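PDB 3HDU: putative thioesterase from Syntrophus aciditrophicus SB, which probably hydrolyses thioesters as a member of the hot-dog-fold thioesterase superfamily, though its natural substrate is not established. Local coordinates for residues L44-R49 and D71-L76; R117-T122 and T137-D142; N130-I135 and S151-L156. All blocks are in the same frame, centred on the assembly; numbering follows the deposited sequence.

Contact 1: L44-R49 and D71-L76; sequences LSFEMR and DMTAGL
The phenyl ring of F46, the aromatic ring of this contact, turns its edge to the helix: the hydroxyl oxygen OG1 of T73 lies in the plane of the ring, 3.8 Å from CE1. The F119 ring of the neighbouring strand meets the F46 ring with planes at about 20°, and L32 and A69 touch the F46 side chain. This is the core of a hot-dog fold, in which the sheet wraps round a long central helix; the axes of strand segment 44-48 and helix segment 71-76 come within 9.7 Å, with their N-to-C directions at 153°. Alternation along the strand sends L44 and F46 toward the helix and S45 away from it. L44 makes the largest single contribution. Its CG stands anti to the carbonyl carbon (chi1 -63°), and the two methyls divide the work: CD1 slides past T73, 3.5 Å from OG1 and 3.6 Å from CA, while CD2 reaches CD2 of L76 one helical turn on. An alanine here would remove both methyls and would probably loosen the packing of strand on helix at T73 and L76. A threonine suits this buried helix face because its hydroxyl, beside its own backbone N, is hydrogen-bonded to the carbonyl O of A69 one turn earlier, so a polar atom can sit among carbons. L76 extends with CG anti to its backbone N (chi1 -179°), and V16 and F20 of helix 7-22 pack against it too. Its CD2 ends 3.5 Å from CD2 of L44, methyl against methyl.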
ATOM      1  N   LEU A  44      -4.096  -8.193 -24.285  1.00 71.66           N
ATOM      2  CA  LEU A  44      -2.911  -8.242 -25.145  1.00 71.63           C
ATOM      3  C   LEU A  44      -2.181  -9.567 -24.955  1.00 71.69           C
ATOM      4  O   LEU A  44      -2.122 -10.087 -23.840  1.00 71.86           O
ATOM      5  CB  LEU A  44      -1.954  -7.095 -24.806  1.00 71.52           C
ATOM      6  CG  LEU A  44      -2.434  -5.657 -25.018  1.00 71.46           C
ATOM      7  CD1 LEU A  44      -1.354  -4.704 -24.565  1.00 71.22           C
ATOM      8  CD2 LEU A  44      -2.789  -5.391 -26.475  1.00 71.33           C
ATOM      9  N   SER A  45      -1.660 -10.120 -26.050  1.00 72.00           N
ATOM     10  CA  SER A  45      -0.836 -11.337 -26.023  1.00 72.10           C
ATOM     11  C   SER A  45       0.565 -10.920 -26.453  1.00 72.23           C
ATOM     12  O   SER A  45       0.724 -10.093 -27.355  1.00 72.17           O
ATOM     13  CB  SER A  45      -1.396 -12.434 -26.919  1.00 71.93           C
ATOM     14  OG  SER A  45      -1.468 -12.015 -28.262  1.00 72.48           O
ATOM     15  N   PHE A  46       1.568 -11.483 -25.784  1.00 72.67           N
ATOM     16  CA  PHE A  46       2.973 -11.169 -26.019  1.00 72.81           C
ATOM     17  C   PHE A  46       3.746 -12.421 -26.398  1.00 73.53           C
ATOM     18  O   PHE A  46       3.339 -13.524 -26.041  1.00 73.10           O
ATOM     19  CB  PHE A  46       3.574 -10.564 -24.757  1.00 72.39           C
ATOM     20  CG  PHE A  46       2.931  -9.270 -24.340  1.00 72.34           C
ATOM     21  CD1 PHE A  46       1.813  -9.266 -23.502  1.00 72.30           C
ATOM     22  CD2 PHE A  46       3.438  -8.047 -24.789  1.00 72.19           C
ATOM     23  CE1 PHE A  46       1.208  -8.056 -23.115  1.00 72.38           C
ATOM     24  CE2 PHE A  46       2.844  -6.833 -24.407  1.00 72.14           C
ATOM     25  CZ  PHE A  46       1.728  -6.836 -23.570  1.00 72.15           C
ATOM     26  N   GLU A  47       4.854 -12.235 -27.121  1.00 74.60           N
ATOM     27  CA  GLU A  47       5.724 -13.336 -27.546  1.00 75.63           C
ATOM     28  C   GLU A  47       7.201 -12.961 -27.397  1.00 76.32           C
ATOM     29  O   GLU A  47       7.655 -11.994 -28.001  1.00 76.37           O
ATOM     30  CB  GLU A  47       5.430 -13.728 -29.001  1.00 75.71           C
ATOM     31  CG  GLU A  47       6.187 -14.982 -29.493  1.00 75.98           C
ATOM     32  CD  GLU A  47       5.908 -15.348 -30.941  1.00 76.16           C
ATOM     33  OE1 GLU A  47       4.888 -14.903 -31.511  1.00 76.97           O
ATOM     34  OE2 GLU A  47       6.725 -16.096 -31.515  1.00 75.97           O
HETATM   35  N   MSE A  48       7.932 -13.737 -26.593  1.00 77.37           N
HETATM   36  CA  MSE A  48       9.377 -13.581 -26.424  1.00 78.35           C
HETATM   37  C   MSE A  48      10.036 -14.178 -27.663  1.00 77.75           C
HETATM   38  O   MSE A  48       9.972 -15.384 -27.859  1.00 77.63           O
HETATM   39  CB  MSE A  48       9.876 -14.372 -25.204  1.00 79.93           C
HETATM   40  CG  MSE A  48       9.416 -13.863 -23.876  1.00 81.15           C
HETATM   41 SE   MSE A  48      10.423 -12.319 -23.363  0.75 83.73          SE
HETATM   42  CE  MSE A  48      12.146 -13.104 -23.013  1.00 82.99           C
ATOM     43  N   ARG A  49      10.654 -13.346 -28.498  1.00 77.23           N
ATOM     44  CA  ARG A  49      11.342 -13.836 -29.712  1.00 77.02           C
ATOM     45  C   ARG A  49      12.679 -14.478 -29.352  1.00 76.62           C
ATOM     46  O   ARG A  49      13.084 -15.453 -29.983  1.00 76.77           O
ATOM     47  CB  ARG A  49      11.491 -12.737 -30.758  1.00 77.23           C
ATOM     48  CG  ARG A  49      10.147 -12.136 -31.110  1.00 77.46           C
ATOM     49  CD  ARG A  49      10.174 -11.341 -32.373  1.00 77.68           C
ATOM     50  NE  ARG A  49       8.921 -10.606 -32.520  1.00 77.83           N
ATOM     51  CZ  ARG A  49       7.768 -11.097 -32.985  1.00 77.79           C
ATOM     52  NH1 ARG A  49       7.608 -12.386 -33.310  1.00 77.80           N
ATOM     53  NH2 ARG A  49       6.732 -10.266 -33.076  1.00 77.74           N
ATOM     54  N   ASP A  71       2.181  -2.667 -17.919  1.00 73.42           N
ATOM     55  CA  ASP A  71       2.104  -1.220 -18.145  1.00 73.75           C
ATOM     56  C   ASP A  71       1.486  -0.877 -19.507  1.00 74.23           C
ATOM     57  O   ASP A  71       0.711   0.080 -19.606  1.00 74.61           O
ATOM     58  CB  ASP A  71       3.500  -0.578 -18.029  1.00 73.77           C
ATOM     59  CG  ASP A  71       3.457   0.951 -18.019  1.00 74.05           C
ATOM     60  OD1 ASP A  71       2.544   1.531 -17.399  1.00 74.12           O
ATOM     61  OD2 ASP A  71       4.354   1.578 -18.616  1.00 74.52           O
HETATM   62  N   MSE A  72       1.849  -1.642 -20.541  1.00 74.52           N
HETATM   63  CA  MSE A  72       1.303  -1.463 -21.894  1.00 74.89           C
HETATM   64  C   MSE A  72      -0.176  -1.840 -21.966  1.00 74.03           C
HETATM   65  O   MSE A  72      -0.960  -1.119 -22.587  1.00 73.93           O
HETATM   66  CB  MSE A  72       2.094  -2.278 -22.928  1.00 76.30           C
HETATM   67  CG  MSE A  72       3.507  -1.763 -23.189  1.00 77.45           C
HETATM   68 SE   MSE A  72       3.552  -0.013 -24.025  0.75 79.47          SE
HETATM   69  CE  MSE A  72       2.607  -0.419 -25.658  1.00 79.05           C
ATOM     70  N   THR A  73      -0.536  -2.974 -21.351  1.00 72.74           N
ATOM     71  CA  THR A  73      -1.927  -3.441 -21.283  1.00 71.92           C
ATOM     72  C   THR A  73      -2.784  -2.410 -20.547  1.00 71.86           C
ATOM     73  O   THR A  73      -3.876  -2.064 -21.014  1.00 71.51           O
ATOM     74  CB  THR A  73      -2.049  -4.832 -20.591  1.00 71.50           C
ATOM     75  OG1 THR A  73      -1.241  -5.787 -21.283  1.00 70.87           O
ATOM     76  CG2 THR A  73      -3.493  -5.328 -20.573  1.00 71.14           C
ATOM     77  N   ALA A  74      -2.268  -1.920 -19.416  1.00 71.61           N
ATOM     78  CA  ALA A  74      -2.939  -0.880 -18.615  1.00 71.85           C
ATOM     79  C   ALA A  74      -3.117   0.429 -19.404  1.00 71.61           C
ATOM     80  O   ALA A  74      -4.165   1.072 -19.315  1.00 71.84           O
ATOM     81  CB  ALA A  74      -2.172  -0.619 -17.321  1.00 71.02           C
ATOM     82  N   GLY A  75      -2.095   0.802 -20.172  1.00 71.47           N
ATOM     83  CA  GLY A  75      -2.134   1.999 -21.019  1.00 71.31           C
ATOM     84  C   GLY A  75      -3.221   1.962 -22.081  1.00 70.89           C
ATOM     85  O   GLY A  75      -3.884   2.975 -22.321  1.00 71.38           O
ATOM     86  N   LEU A  76      -3.398   0.797 -22.706  1.00 70.57           N
ATOM     87  CA  LEU A  76      -4.460   0.570 -23.691  1.00 70.14           C
ATOM     88  C   LEU A  76      -5.839   0.587 -23.019  1.00 70.47           C
ATOM     89  O   LEU A  76      -6.776   1.152 -23.576  1.00 71.01           O
ATOM     90  CB  LEU A  76      -4.243  -0.756 -24.431  1.00 70.07           C
ATOM     91  CG  LEU A  76      -5.228  -1.169 -25.534  1.00 69.82           C
ATOM     92  CD1 LEU A  76      -5.382  -0.081 -26.575  1.00 69.61           C
ATOM     93  CD2 LEU A  76      -4.773  -2.466 -26.178  1.00 69.74           C
TER

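Contact 2: R117-T122 and T137-D142; sequences REFVCT and TELMND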
ATOM      1  N   ARG A 117       7.496 -18.577 -23.387  1.00 82.40           N
ATOM      2  CA  ARG A 117       7.649 -17.807 -24.624  1.00 81.97           C
ATOM      3  C   ARG A 117       6.488 -16.832 -24.838  1.00 81.85           C
ATOM      4  O   ARG A 117       6.711 -15.631 -25.006  1.00 81.80           O
ATOM      5  CB  ARG A 117       7.783 -18.717 -25.844  1.00 81.69           C
ATOM      6  CG  ARG A 117       8.262 -17.958 -27.063  1.00 81.54           C
ATOM      7  CD  ARG A 117       8.327 -18.809 -28.256  1.00 81.27           C
ATOM      8  NE  ARG A 117       8.716 -18.044 -29.448  1.00 81.19           N
ATOM      9  CZ  ARG A 117       9.966 -17.731 -29.820  1.00 81.14           C
ATOM     10  NH1 ARG A 117      11.035 -18.081 -29.093  1.00 81.20           N
ATOM     11  NH2 ARG A 117      10.152 -17.034 -30.944  1.00 81.13           N
ATOM     12  N   GLU A 118       5.267 -17.369 -24.860  1.00 81.87           N
ATOM     13  CA  GLU A 118       4.051 -16.587 -25.076  1.00 82.01           C
ATOM     14  C   GLU A 118       3.288 -16.416 -23.768  1.00 81.54           C
ATOM     15  O   GLU A 118       3.079 -17.386 -23.040  1.00 82.14           O
ATOM     16  CB  GLU A 118       3.157 -17.238 -26.146  1.00 82.20           C
ATOM     17  CG  GLU A 118       3.792 -17.257 -27.544  1.00 82.52           C
ATOM     18  CD  GLU A 118       2.910 -17.882 -28.630  1.00 82.76           C
ATOM     19  OE1 GLU A 118       1.681 -17.650 -28.640  1.00 83.35           O
ATOM     20  OE2 GLU A 118       3.456 -18.594 -29.500  1.00 82.95           O
ATOM     21  N   PHE A 119       2.915 -15.172 -23.466  1.00 80.97           N
ATOM     22  CA  PHE A 119       2.104 -14.831 -22.287  1.00 80.58           C
ATOM     23  C   PHE A 119       1.023 -13.806 -22.669  1.00 79.35           C
ATOM     24  O   PHE A 119       1.223 -12.996 -23.577  1.00 79.15           O
ATOM     25  CB  PHE A 119       2.967 -14.372 -21.100  1.00 81.08           C
ATOM     26  CG  PHE A 119       3.913 -13.263 -21.414  1.00 81.23           C
ATOM     27  CD1 PHE A 119       3.525 -11.932 -21.247  1.00 81.42           C
ATOM     28  CD2 PHE A 119       5.213 -13.540 -21.843  1.00 81.55           C
ATOM     29  CE1 PHE A 119       4.418 -10.884 -21.518  1.00 81.47           C
ATOM     30  CE2 PHE A 119       6.116 -12.498 -22.125  1.00 81.56           C
ATOM     31  CZ  PHE A 119       5.711 -11.166 -21.966  1.00 81.40           C
ATOM     32  N   VAL A 120      -0.122 -13.886 -21.987  1.00 78.00           N
ATOM     33  CA  VAL A 120      -1.296 -13.038 -22.242  1.00 77.03           C
ATOM     34  C   VAL A 120      -1.609 -12.216 -20.994  1.00 75.95           C
ATOM     35  O   VAL A 120      -1.484 -12.714 -19.873  1.00 75.77           O
ATOM     36  CB  VAL A 120      -2.536 -13.877 -22.716  1.00 77.12           C
ATOM     37  CG1 VAL A 120      -2.885 -14.982 -21.727  1.00 77.24           C
ATOM     38  CG2 VAL A 120      -3.751 -12.983 -22.966  1.00 77.11           C
ATOM     39  N   CYS A 121      -1.995 -10.958 -21.209  1.00 75.09           N
ATOM     40  CA  CYS A 121      -2.320 -10.012 -20.141  1.00 74.52           C
ATOM     41  C   CYS A 121      -3.674  -9.363 -20.426  1.00 74.31           C
ATOM     42  O   CYS A 121      -3.877  -8.839 -21.521  1.00 74.30           O
ATOM     43  CB  CYS A 121      -1.233  -8.949 -20.059  1.00 74.58           C
ATOM     44  SG  CYS A 121      -1.414  -7.790 -18.696  1.00 74.85           S
ATOM     45  N   THR A 122      -4.590  -9.433 -19.452  1.00 74.19           N
ATOM     46  CA  THR A 122      -5.933  -8.840 -19.532  1.00 73.90           C
ATOM     47  C   THR A 122      -5.985  -7.642 -18.572  1.00 74.07           C
ATOM     48  O   THR A 122      -5.645  -7.795 -17.407  1.00 73.66           O
ATOM     49  CB  THR A 122      -7.022  -9.858 -19.124  1.00 73.80           C
ATOM     50  OG1 THR A 122      -6.961 -11.011 -19.976  1.00 73.87           O
ATOM     51  CG2 THR A 122      -8.416  -9.244 -19.225  1.00 73.82           C
ATOM     52  N   THR A 137      -4.797  -5.526 -13.632  1.00 69.48           N
ATOM     53  CA  THR A 137      -4.353  -6.477 -14.666  1.00 69.44           C
ATOM     54  C   THR A 137      -4.031  -7.866 -14.126  1.00 69.60           C
ATOM     55  O   THR A 137      -3.692  -8.024 -12.956  1.00 70.13           O
ATOM     56  CB  THR A 137      -3.112  -5.965 -15.422  1.00 69.46           C
ATOM     57  OG1 THR A 137      -2.045  -5.740 -14.496  1.00 69.91           O
ATOM     58  CG2 THR A 137      -3.428  -4.681 -16.155  1.00 69.12           C
ATOM     59  N   GLU A 138      -4.164  -8.863 -14.999  1.00 69.71           N
ATOM     60  CA  GLU A 138      -3.812 -10.250 -14.706  1.00 70.39           C
ATOM     61  C   GLU A 138      -2.963 -10.737 -15.869  1.00 70.35           C
ATOM     62  O   GLU A 138      -3.415 -10.665 -17.007  1.00 70.26           O
ATOM     63  CB  GLU A 138      -5.050 -11.135 -14.593  1.00 70.66           C
ATOM     64  CG  GLU A 138      -6.022 -10.751 -13.494  1.00 71.00           C
ATOM     65  CD  GLU A 138      -7.237 -11.668 -13.431  1.00 71.29           C
ATOM     66  OE1 GLU A 138      -7.245 -12.734 -14.082  1.00 71.67           O
ATOM     67  OE2 GLU A 138      -8.200 -11.330 -12.715  1.00 72.32           O
ATOM     68  N   LEU A 139      -1.749 -11.211 -15.584  1.00 70.42           N
ATOM     69  CA  LEU A 139      -0.843 -11.727 -16.597  1.00 70.69           C
ATOM     70  C   LEU A 139      -0.677 -13.235 -16.403  1.00 71.55           C
ATOM     71  O   LEU A 139      -0.354 -13.683 -15.294  1.00 71.42           O
ATOM     72  CB  LEU A 139       0.496 -10.997 -16.539  1.00 70.43           C
ATOM     73  CG  LEU A 139       1.450 -11.250 -17.721  1.00 70.06           C
ATOM     74  CD1 LEU A 139       2.314 -10.029 -18.027  1.00 69.94           C
ATOM     75  CD2 LEU A 139       2.308 -12.472 -17.490  1.00 69.58           C
HETATM   76  N   MSE A 140      -0.896 -13.985 -17.495  1.00 72.36           N
HETATM   77  CA  MSE A 140      -0.764 -15.452 -17.497  0.50 72.29           C
HETATM   78  C   MSE A 140       0.087 -15.934 -18.665  1.00 73.03           C
HETATM   79  O   MSE A 140       0.314 -15.205 -19.621  1.00 73.16           O
HETATM   80  CB  MSE A 140      -2.128 -16.182 -17.440  0.50 71.75           C
HETATM   81  CG  MSE A 140      -3.297 -15.487 -18.106  0.50 71.42           C
HETATM   82 SE   MSE A 140      -4.173 -14.263 -16.874  0.38 70.75          SE
HETATM   83  CE  MSE A 140      -5.175 -13.194 -18.174  0.50 71.23           C
ATOM     84  N   ASN A 141       0.562 -17.178 -18.550  1.00 73.64           N
ATOM     85  CA  ASN A 141       1.450 -17.817 -19.542  1.00 74.26           C
ATOM     86  C   ASN A 141       0.689 -18.669 -20.585  1.00 75.75           C
ATOM     87  O   ASN A 141      -0.546 -18.615 -20.637  1.00 76.06           O
ATOM     88  CB  ASN A 141       2.562 -18.614 -18.806  1.00 73.56           C
ATOM     89  CG  ASN A 141       2.036 -19.775 -17.948  1.00 73.12           C
ATOM     90  OD1 ASN A 141       0.901 -20.230 -18.085  1.00 72.82           O
ATOM     91  ND2 ASN A 141       2.883 -20.249 -17.049  1.00 72.85           N
ATOM     92  N   ASP A 142       1.435 -19.402 -21.429  1.00 77.28           N
ATOM     93  CA  ASP A 142       0.898 -20.379 -22.416  1.00 78.31           C
ATOM     94  C   ASP A 142      -0.175 -21.307 -21.850  1.00 78.45           C
ATOM     95  O   ASP A 142      -1.209 -21.547 -22.480  1.00 78.54           O
ATOM     96  CB  ASP A 142       2.029 -21.312 -22.906  1.00 79.31           C
ATOM     97  CG  ASP A 142       2.925 -20.674 -23.942  1.00 80.37           C
ATOM     98  OD1 ASP A 142       2.541 -20.704 -25.131  1.00 80.95           O
ATOM     99  OD2 ASP A 142       4.035 -20.211 -23.580  1.00 81.20           O
TER
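Four main-chain hydrogen bonds join these antiparallel strands, two at V120-M140 and two at T122-E138. The straightest runs from M140 N to V120 O (2.8 Å, 175° at the hydrogen), nearly along the C=O axis. Between these pairs C121 faces L139 in a non-hydrogen-bonded pair.

On the face carrying C121 and L139, the leucine methyl CD1 approaches CD1 of the F119 ring obliquely at 3.9 Å; F119 holds its CG in the crowded position between backbone N and carbonyl carbon (chi1 53°). Apolar residues suit this face, since V65, A69 and T73 of helix 58-85 pack on it. On the other face CG of selenomethionine M140 lies 3.7 Å from V120 CG1. Its chain then bends at chi2 (-88°) to bring CE within 3.3 Å of T122 OG1.

Further out, the carboxylate of E138 reaches another subunit, where OE1 accepts a hydrogen bond from K131 N of that chain. At the loop end, N141 OD1 accepts one from E145 N, and D142 OD2 takes a weak one from E118 N. Because D142 OD1 and E118 OE1 are like charges 4.7 Å apart, each probably makes the other somewhat harder to ionise.

Contact 3: N130-I135 and S151-L156; sequences NKVAVI and SVSYIL
I135 leaves its strand with CB 3.8 Å from the carbonyl O of V152. CG1 stands anti to the carbonyl carbon, beside the backbone N (chi1 -63°), and the turn at chi2 (82°) carries the tip, CD1, back to within 3.8 Å of that same oxygen. The branch CG2 lies anti to the backbone N, and A77 of helix 58-85 packs against the side chain. A beta-branched aliphatic residue fits here, since it favours an extended backbone and presents carbon to the helix. The backbone beneath is pinned by two bonds with V152; V152 N to I135 O is the straighter, at 174°.

Strands 132-141 and 146-156 form an antiparallel hairpin of the hot-dog sheet. Its inner face, with A133, I135, V152 and Y154, lies against helix 58-85. A133 and Y154 make the second hydrogen-bonded pair: A133 N to Y154 O and Y154 N to A133 O are both 2.9 Å. The small alanine suits a place where F82 packs on it, whereas Y154 carries its hydroxyl inward to a hydrogen bond with the carbonyl O of D71.

V132, V134, S153 and I155 occupy the other face. V132 and I155 lie side by side, their CG2 methyls 3.8 Å apart, and L146 of a neighbouring subunit packs on both. V134 CG2 meets S153 OG at 3.7 Å. Toward the strand end the pairing slackens, and L156 N makes a weak bond to K131 O, 3.5 Å long.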
ATOM      1  N   ASN A 130     -12.003  11.902 -13.887  1.00 79.56           N
ATOM      2  CA  ASN A 130     -11.825  13.009 -14.830  1.00 78.90           C
ATOM      3  C   ASN A 130     -10.429  12.928 -15.468  1.00 77.75           C
ATOM      4  O   ASN A 130     -10.304  12.875 -16.696  1.00 77.84           O
ATOM      5  CB  ASN A 130     -12.050  14.359 -14.122  1.00 79.30           C
ATOM      6  CG  ASN A 130     -11.975  15.553 -15.062  1.00 79.76           C
ATOM      7  OD1 ASN A 130     -12.286  15.457 -16.252  1.00 80.32           O
ATOM      8  ND2 ASN A 130     -11.583  16.702 -14.516  1.00 80.31           N
ATOM      9  N   LYS A 131      -9.403  12.881 -14.618  1.00 76.15           N
ATOM     10  CA  LYS A 131      -7.998  12.843 -15.034  1.00 74.92           C
ATOM     11  C   LYS A 131      -7.232  11.548 -14.743  1.00 73.48           C
ATOM     12  O   LYS A 131      -6.137  11.400 -15.264  1.00 72.79           O
ATOM     13  CB  LYS A 131      -7.260  14.022 -14.380  1.00 75.35           C
ATOM     14  CG  LYS A 131      -7.701  15.410 -14.860  1.00 75.65           C
ATOM     15  CD  LYS A 131      -7.247  15.672 -16.298  1.00 76.01           C
ATOM     16  CE  LYS A 131      -7.647  17.047 -16.788  1.00 76.16           C
ATOM     17  NZ  LYS A 131      -7.093  17.298 -18.145  1.00 76.27           N
ATOM     18  N   VAL A 132      -7.795  10.624 -13.951  1.00 72.16           N
ATOM     19  CA  VAL A 132      -7.114   9.381 -13.545  1.00 71.02           C
ATOM     20  C   VAL A 132      -7.899   8.133 -13.954  1.00 70.43           C
ATOM     21  O   VAL A 132      -9.110   8.086 -13.774  1.00 70.51           O
ATOM     22  CB  VAL A 132      -6.896   9.343 -12.003  1.00 70.74           C
ATOM     23  CG1 VAL A 132      -6.142   8.076 -11.578  1.00 70.30           C
ATOM     24  CG2 VAL A 132      -6.145  10.583 -11.536  1.00 70.27           C
ATOM     25  N   ALA A 133      -7.187   7.142 -14.502  1.00 69.98           N
ATOM     26  CA  ALA A 133      -7.737   5.842 -14.899  1.00 70.08           C
ATOM     27  C   ALA A 133      -6.990   4.768 -14.106  1.00 70.29           C
ATOM     28  O   ALA A 133      -5.773   4.640 -14.257  1.00 70.39           O
ATOM     29  CB  ALA A 133      -7.543   5.614 -16.384  1.00 69.83           C
ATOM     30  N   VAL A 134      -7.705   4.036 -13.246  1.00 70.45           N
ATOM     31  CA  VAL A 134      -7.124   2.957 -12.428  1.00 70.35           C
ATOM     32  C   VAL A 134      -7.455   1.635 -13.114  1.00 70.34           C
ATOM     33  O   VAL A 134      -8.632   1.339 -13.345  1.00 70.24           O
ATOM     34  CB  VAL A 134      -7.675   2.984 -10.978  1.00 70.39           C
ATOM     35  CG1 VAL A 134      -7.153   1.807 -10.158  1.00 70.04           C
ATOM     36  CG2 VAL A 134      -7.295   4.292 -10.309  1.00 70.25           C
ATOM     37  N   ILE A 135      -6.416   0.860 -13.441  1.00 70.40           N
ATOM     38  CA  ILE A 135      -6.549  -0.430 -14.131  1.00 70.36           C
ATOM     39  C   ILE A 135      -5.995  -1.568 -13.268  1.00 70.20           C
ATOM     40  O   ILE A 135      -4.930  -1.422 -12.653  1.00 70.11           O
ATOM     41  CB  ILE A 135      -5.794  -0.438 -15.501  1.00 70.39           C
ATOM     42  CG1 ILE A 135      -6.383   0.597 -16.473  1.00 70.59           C
ATOM     43  CG2 ILE A 135      -5.848  -1.818 -16.162  1.00 70.41           C
ATOM     44  CD1 ILE A 135      -5.895   1.999 -16.258  1.00 71.01           C
ATOM     45  N   SER A 151      -1.640  -3.419 -10.544  1.00 69.92           N
ATOM     46  CA  SER A 151      -2.511  -2.261 -10.323  1.00 70.21           C
ATOM     47  C   SER A 151      -1.737  -1.107 -10.948  1.00 70.34           C
ATOM     48  O   SER A 151      -0.599  -0.833 -10.533  1.00 70.70           O
ATOM     49  CB  SER A 151      -2.758  -1.985  -8.846  1.00 70.41           C
ATOM     50  OG  SER A 151      -3.426  -3.072  -8.237  1.00 71.26           O
ATOM     51  N   VAL A 152      -2.324  -0.470 -11.958  1.00 70.01           N
ATOM     52  CA  VAL A 152      -1.674   0.616 -12.684  1.00 70.34           C
ATOM     53  C   VAL A 152      -2.596   1.835 -12.769  1.00 70.76           C
ATOM     54  O   VAL A 152      -3.781   1.687 -13.073  1.00 71.55           O
ATOM     55  CB  VAL A 152      -1.294   0.172 -14.119  1.00 69.96           C
ATOM     56  CG1 VAL A 152      -0.449   1.246 -14.818  1.00 69.34           C
ATOM     57  CG2 VAL A 152      -0.542  -1.161 -14.100  1.00 69.51           C
ATOM     58  N   SER A 153      -2.045   3.018 -12.496  1.00 71.11           N
ATOM     59  CA  SER A 153      -2.762   4.290 -12.612  1.00 71.47           C
ATOM     60  C   SER A 153      -2.171   5.089 -13.768  1.00 71.69           C
ATOM     61  O   SER A 153      -0.956   5.305 -13.800  1.00 71.76           O
ATOM     62  CB  SER A 153      -2.672   5.114 -11.325  1.00 71.80           C
ATOM     63  OG  SER A 153      -3.668   4.711 -10.399  1.00 72.53           O
ATOM     64  N   TYR A 154      -3.034   5.487 -14.712  1.00 71.48           N
ATOM     65  CA  TYR A 154      -2.684   6.350 -15.848  1.00 71.28           C
ATOM     66  C   TYR A 154      -3.356   7.713 -15.702  1.00 71.59           C
ATOM     67  O   TYR A 154      -4.483   7.801 -15.205  1.00 71.06           O
ATOM     68  CB  TYR A 154      -3.084   5.715 -17.188  1.00 71.21           C
ATOM     69  CG  TYR A 154      -1.974   4.920 -17.814  1.00 71.02           C
ATOM     70  CD1 TYR A 154      -1.770   3.582 -17.481  1.00 70.83           C
ATOM     71  CD2 TYR A 154      -1.095   5.522 -18.725  1.00 70.80           C
ATOM     72  CE1 TYR A 154      -0.724   2.848 -18.052  1.00 71.10           C
ATOM     73  CE2 TYR A 154      -0.041   4.801 -19.300  1.00 71.02           C
ATOM     74  CZ  TYR A 154       0.136   3.463 -18.962  1.00 71.12           C
ATOM     75  OH  TYR A 154       1.163   2.744 -19.518  1.00 71.27           O
ATOM     76  N   ILE A 155      -2.645   8.766 -16.117  1.00 71.99           N
ATOM     77  CA  ILE A 155      -3.173  10.136 -16.121  1.00 72.17           C
ATOM     78  C   ILE A 155      -2.943  10.808 -17.472  1.00 72.70           C
ATOM     79  O   ILE A 155      -2.037  10.423 -18.212  1.00 72.40           O
ATOM     80  CB  ILE A 155      -2.574  11.013 -14.988  1.00 72.19           C
ATOM     81  CG1 ILE A 155      -1.048  11.179 -15.119  1.00 72.29           C
ATOM     82  CG2 ILE A 155      -2.917  10.418 -13.623  1.00 72.30           C
ATOM     83  CD1 ILE A 155      -0.457  12.112 -14.081  1.00 72.32           C
ATOM     84  N   LEU A 156      -3.775  11.806 -17.777  1.00 73.77           N
ATOM     85  CA  LEU A 156      -3.627  12.616 -18.987  1.00 74.45           C
ATOM     86  C   LEU A 156      -2.720  13.774 -18.584  1.00 74.81           C
ATOM     87  O   LEU A 156      -3.103  14.583 -17.737  1.00 74.58           O
ATOM     88  CB  LEU A 156      -4.982  13.120 -19.490  1.00 74.67           C
ATOM     89  CG  LEU A 156      -5.977  12.036 -19.921  1.00 74.94           C
ATOM     90  CD1 LEU A 156      -7.329  12.663 -20.239  1.00 75.14           C
ATOM     91  CD2 LEU A 156      -5.455  11.227 -21.114  1.00 74.72           C
TER

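From the N terminus, contact 1 comes first: it closes the loop that leads from strand 41-48 into helix 58-85 and sets the sheet on that helix. Contact 2 opens only later in the chain, at 117-122, and joins the two strands of hairpin 118-128/132-141. Contact 3 opens before contact 2 has closed, so these two cross; they share strand 132-141, contact 2 sampling its C-terminal half against 118-128 and contact 3 its N-terminal half against 146-156, with the centres of the two contacts about 21 Å apart. Contact 1 touches both others: strand 41-48 pairs with 118-128, F46 N lying 2.7 Å from F119 O, and helix residue A74 packs on V152.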